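Local atomic coordinates of histone deacetylase complex subunit SAP18 (Mus musculus, PDB entry 4A6Q), a protein that enhances SIN3-HDAC1-mediated transcriptional repression and serves as an auxiliary component of the splicing-dependent exon junction complex. Residues Thr65-Thr70 with Gly107-Gly112; Thr85-Ala90 with Leu133-Thr138. All coordinates share one frame; numbering follows the deposited sequence. Where two conformers were deposited one is given.

Interaction 1 of 2, residues Thr65-Thr70 with Gly107-Gly112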
# COMPACT_ATOMS: atom_id res chain seq x y z
N THR A 65 7.90 -1.22 -4.24
CA THR A 65 8.22 -0.68 -2.89
C THR A 65 7.52 0.64 -2.65
O THR A 65 7.09 1.33 -3.59
CB THR A 65 9.71 -0.43 -2.72
OG1 THR A 65 10.13 0.60 -3.62
CG2 THR A 65 10.50 -1.72 -3.01
N LEU A 66 7.40 1.01 -1.38
CA LEU A 66 6.78 2.29 -1.09
C LEU A 66 7.51 3.46 -1.79
O LEU A 66 6.85 4.40 -2.30
CB LEU A 66 6.70 2.55 0.43
CG LEU A 66 5.91 1.52 1.20
CD1 LEU A 66 5.72 2.03 2.61
CD2 LEU A 66 4.57 1.17 0.55
N LYS A 67 8.84 3.45 -1.83
CA LYS A 67 9.60 4.52 -2.49
C LYS A 67 9.36 4.59 -3.99
O LYS A 67 9.23 5.65 -4.59
CB LYS A 67 11.11 4.35 -2.25
CG LYS A 67 11.72 5.15 -1.12
CD LYS A 67 11.34 6.64 -1.09
CE LYS A 67 12.11 7.33 0.04
NZ LYS A 67 11.92 8.81 0.11
N GLU A 68 9.24 3.41 -4.62
CA GLU A 68 8.95 3.37 -6.03
C GLU A 68 7.61 4.03 -6.31
O GLU A 68 7.42 4.75 -7.29
CB GLU A 68 8.92 1.90 -6.50
CG GLU A 68 8.66 1.70 -7.96
CD GLU A 68 8.77 0.24 -8.40
OE1 GLU A 68 8.94 -0.65 -7.54
OE2 GLU A 68 8.78 0.03 -9.64
N LEU A 69 6.63 3.73 -5.45
CA LEU A 69 5.31 4.29 -5.65
C LEU A 69 5.24 5.78 -5.36
O LEU A 69 4.55 6.51 -6.05
CB LEU A 69 4.27 3.51 -4.83
CG LEU A 69 4.21 2.03 -5.26
CD1 LEU A 69 3.33 1.25 -4.29
CD2 LEU A 69 3.65 1.90 -6.70
N THR A 70 5.96 6.25 -4.35
CA THR A 70 5.89 7.68 -4.10
C THR A 70 6.54 8.49 -5.21
O THR A 70 6.12 9.60 -5.50
CB THR A 70 6.52 8.12 -2.78
OG1 THR A 70 7.92 7.93 -2.85
CG2 THR A 70 5.95 7.35 -1.60
N GLY A 107 2.80 1.51 6.36
CA GLY A 107 4.13 2.12 6.44
C GLY A 107 4.15 3.50 5.87
O GLY A 107 3.16 4.00 5.34
N SER A 108 5.31 4.19 5.98
CA SER A 108 5.39 5.55 5.48
C SER A 108 6.77 5.86 4.94
O SER A 108 7.75 5.16 5.25
CB SER A 108 5.06 6.59 6.56
OG SER A 108 5.96 6.50 7.63
N THR A 109 6.81 6.88 4.11
CA THR A 109 8.07 7.37 3.56
C THR A 109 8.06 8.90 3.64
O THR A 109 7.05 9.53 3.92
CB THR A 109 8.23 7.01 2.09
OG1 THR A 109 7.18 7.60 1.33
CG2 THR A 109 8.25 5.51 1.84
N MSE A 110 9.23 9.50 3.39
CA MSE A 110 9.36 10.94 3.42
C MSE A 110 10.25 11.41 2.28
O MSE A 110 11.29 10.82 2.01
CB MSE A 110 9.97 11.34 4.75
CG MSE A 110 10.28 12.77 4.82
SE MSE A 110 10.76 13.13 6.61
CE MSE A 110 8.96 13.19 7.38
N SER A 111 9.82 12.46 1.60
CA SER A 111 10.61 13.03 0.51
C SER A 111 11.99 13.46 0.95
O SER A 111 12.12 14.21 1.89
CB SER A 111 9.89 14.24 -0.08
OG SER A 111 8.76 13.82 -0.80
N GLY A 112 13.01 12.97 0.26
CA GLY A 112 14.38 13.43 0.53
C GLY A 112 15.01 12.79 1.75
O GLY A 112 16.07 13.21 2.19
O HOH W 1 9.03 9.58 -0.47
O HOH W 2 11.61 7.76 3.34
O HOH W 3 13.00 11.04 -2.08
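L66 and T109 meet where the first turn of helix 66-76 approaches the edge strand 101-110, and the side chains around them show how one interface can be apolar at one end and polar at the other. On the apolar side, the methyl CG2 of T109 lies 3.6 Å from CB of L66, while CD1 of L66 comes up against the strand backbone, 3.9 Å from the carbonyl carbon C of G107. The T70 and T109 side chains pass one another head to tail, CG2 of T70 coming within 3.2 Å of OG1 of T109. A water joins the two threonine hydroxyls, taking a 3.0 Å hydrogen bond from NZ of K67 as well.

The lysine chain bends at chi2 (-48°) and then runs extended, bringing its ammonium group to the backbone O of M110, a selenomethionine, at 2.8 Å. The nitrogen sits well above the carbonyl plane. Two further waters accept weak bonds from NZ and stronger ones from the backbone N atoms of M110 and G112, linking the lysine to the end of the strand; NZ also makes a weak hydrogen bond to O of R113, just past the segment. At the start of the helix, OG1 of T65 caps E68 N at 3.1 Å.

The segment axes cross at -55° with a closest approach of 8.9 Å. Beneath the helix, T70 also touches F89 and T109 touches F87, both on the adjoining strand 86-94, while the loop residue D118 packs against K67 and T109.

Interaction 2 of 2, residues Thr85-Ala90 with Leu133-Thr138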
# COMPACT_ATOMS: atom_id res chain seq x y z
N THR A 85 8.12 16.01 3.06
CA THR A 85 6.72 15.63 2.83
C THR A 85 6.54 14.17 3.24
O THR A 85 7.36 13.33 2.90
CB THR A 85 6.35 15.82 1.35
OG1 THR A 85 6.47 17.22 1.03
CG2 THR A 85 4.91 15.40 1.11
N HIS A 86 5.45 13.88 3.96
CA HIS A 86 5.23 12.57 4.54
C HIS A 86 4.14 11.83 3.78
O HIS A 86 3.09 12.38 3.48
CB HIS A 86 4.82 12.76 6.00
CG HIS A 86 4.73 11.51 6.80
ND1 HIS A 86 3.56 10.78 6.94
CD2 HIS A 86 5.64 10.90 7.61
CE1 HIS A 86 3.78 9.75 7.75
NE2 HIS A 86 5.02 9.81 8.18
N PHE A 87 4.44 10.58 3.43
CA PHE A 87 3.47 9.73 2.74
C PHE A 87 3.09 8.54 3.60
O PHE A 87 3.94 7.70 3.88
CB PHE A 87 4.10 9.21 1.45
CG PHE A 87 4.50 10.29 0.48
CD1 PHE A 87 5.71 10.98 0.64
CD2 PHE A 87 3.68 10.60 -0.60
CE1 PHE A 87 6.09 11.97 -0.28
CE2 PHE A 87 4.06 11.58 -1.51
CZ PHE A 87 5.26 12.28 -1.34
N ASN A 88 1.83 8.48 4.04
CA ASN A 88 1.40 7.39 4.89
C ASN A 88 0.55 6.42 4.09
O ASN A 88 -0.49 6.80 3.57
CB ASN A 88 0.55 7.96 6.03
CG ASN A 88 0.31 6.97 7.15
OD1 ASN A 88 -0.44 6.00 7.01
ND2 ASN A 88 0.92 7.24 8.29
N PHE A 89 1.02 5.19 3.96
CA PHE A 89 0.34 4.20 3.10
C PHE A 89 -0.56 3.26 3.89
O PHE A 89 -0.17 2.76 4.97
CB PHE A 89 1.37 3.30 2.41
CG PHE A 89 2.14 3.94 1.29
CD1 PHE A 89 3.16 4.84 1.54
CD2 PHE A 89 1.86 3.58 -0.04
CE1 PHE A 89 3.91 5.40 0.49
CE2 PHE A 89 2.62 4.13 -1.09
CZ PHE A 89 3.62 5.04 -0.82
N ALA A 90 -1.71 2.93 3.31
CA ALA A 90 -2.61 1.94 3.87
C ALA A 90 -3.20 1.11 2.74
O ALA A 90 -3.37 1.62 1.64
CB ALA A 90 -3.74 2.61 4.63
N LEU A 133 -4.88 1.03 -2.82
CA LEU A 133 -3.86 1.66 -1.97
C LEU A 133 -4.28 3.08 -1.64
O LEU A 133 -4.72 3.82 -2.52
CB LEU A 133 -2.54 1.69 -2.73
CG LEU A 133 -1.28 1.93 -1.91
CD1 LEU A 133 -1.00 0.75 -0.95
CD2 LEU A 133 -0.12 2.08 -2.91
N ASP A 134 -4.19 3.47 -0.36
CA ASP A 134 -4.59 4.82 0.03
C ASP A 134 -3.37 5.51 0.60
O ASP A 134 -2.69 4.96 1.46
CB ASP A 134 -5.68 4.74 1.12
CG ASP A 134 -6.46 6.02 1.24
OD1 ASP A 134 -7.14 6.41 0.28
OD2 ASP A 134 -6.47 6.65 2.33
N ILE A 135 -3.07 6.71 0.13
CA ILE A 135 -1.89 7.42 0.62
C ILE A 135 -2.30 8.77 1.17
O ILE A 135 -2.83 9.60 0.45
CB ILE A 135 -0.84 7.63 -0.50
CG1 ILE A 135 -0.57 6.32 -1.23
CG2 ILE A 135 0.43 8.27 0.09
CD1 ILE A 135 0.38 6.53 -2.42
N ALA A 136 -2.07 8.98 2.46
CA ALA A 136 -2.35 10.26 3.08
C ALA A 136 -1.06 11.07 3.03
O ALA A 136 -0.04 10.66 3.60
CB ALA A 136 -2.81 10.06 4.53
N ILE A 137 -1.08 12.20 2.33
CA ILE A 137 0.14 13.00 2.13
C ILE A 137 0.03 14.20 3.06
O ILE A 137 -1.00 14.88 3.08
CB ILE A 137 0.26 13.45 0.68
CG1 ILE A 137 0.21 12.23 -0.25
CG2 ILE A 137 1.59 14.22 0.46
CD1 ILE A 137 0.18 12.58 -1.75
N THR A 138 1.08 14.46 3.83
CA THR A 138 1.07 15.60 4.74
C THR A 138 2.35 16.42 4.55
O THR A 138 3.37 15.90 4.12
CB THR A 138 0.92 15.19 6.21
OG1 THR A 138 1.90 14.21 6.54
CG2 THR A 138 -0.47 14.62 6.50
O HOH W 4 1.02 11.61 6.02
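The F89 ring carries I135 over one face, with CG1 4.2 Å from the ring centroid in a CH-pi contact, and meets CD2 of L133 at its edge, in plane. F87 repeats the pattern two residues earlier: CG2 of I137 lies over one face and CG2 of I135 at the edge. Each phenylalanine runs side by side with its cross-strand isoleucine, and CE2 of F89 closes to 3.5 Å on CD1 of I135. The H86 ring lies on the other side of the sheet, with CG anti to the backbone N (chi1 -172°) and so directed toward N88. ND2 of N88 and a water lie in plane at its edge; the water bonds ND1, OG1 of T138 and the carbonyl O of A136, each at 2.8 Å.

Six backbone hydrogen bonds join the antiparallel strands through the pairs H86-T138, N88-A136 and A90-D134. The non-hydrogen-bonded pairs F87-I137 and F89-I135 send their side chains to the helix side, where F89 meets L66 and T70. On the opposite face, N88 OD1 is bonded by H40, and the D134 carboxylate by H40 and H41. The mixed sheet, order 2-1-5-3-4 with helix 66-76 on one face, is that of the beta-grasp (ubiquitin-like) fold; 132-138 is its middle strand.

From the N terminus, the chain passes through strands 28-35 and 56-60 before helix 66-76, whose first turn supplies one side of interaction 1. Strand 86-94 follows and opens interaction 2; strand 101-110 then returns beside it and closes the loop of interaction 1. Only with strand 132-138 is interaction 2 closed, so the two loops cross instead of nesting. They meet at strand 86-94, which belongs to interaction 2 and lies beside the edge strand of interaction 1: G107 O and T109 O probably accept hydrogen bonds from F89 N and F87 N. Together the contacts tie the helix to the edge strand and that edge to the interior of the sheet.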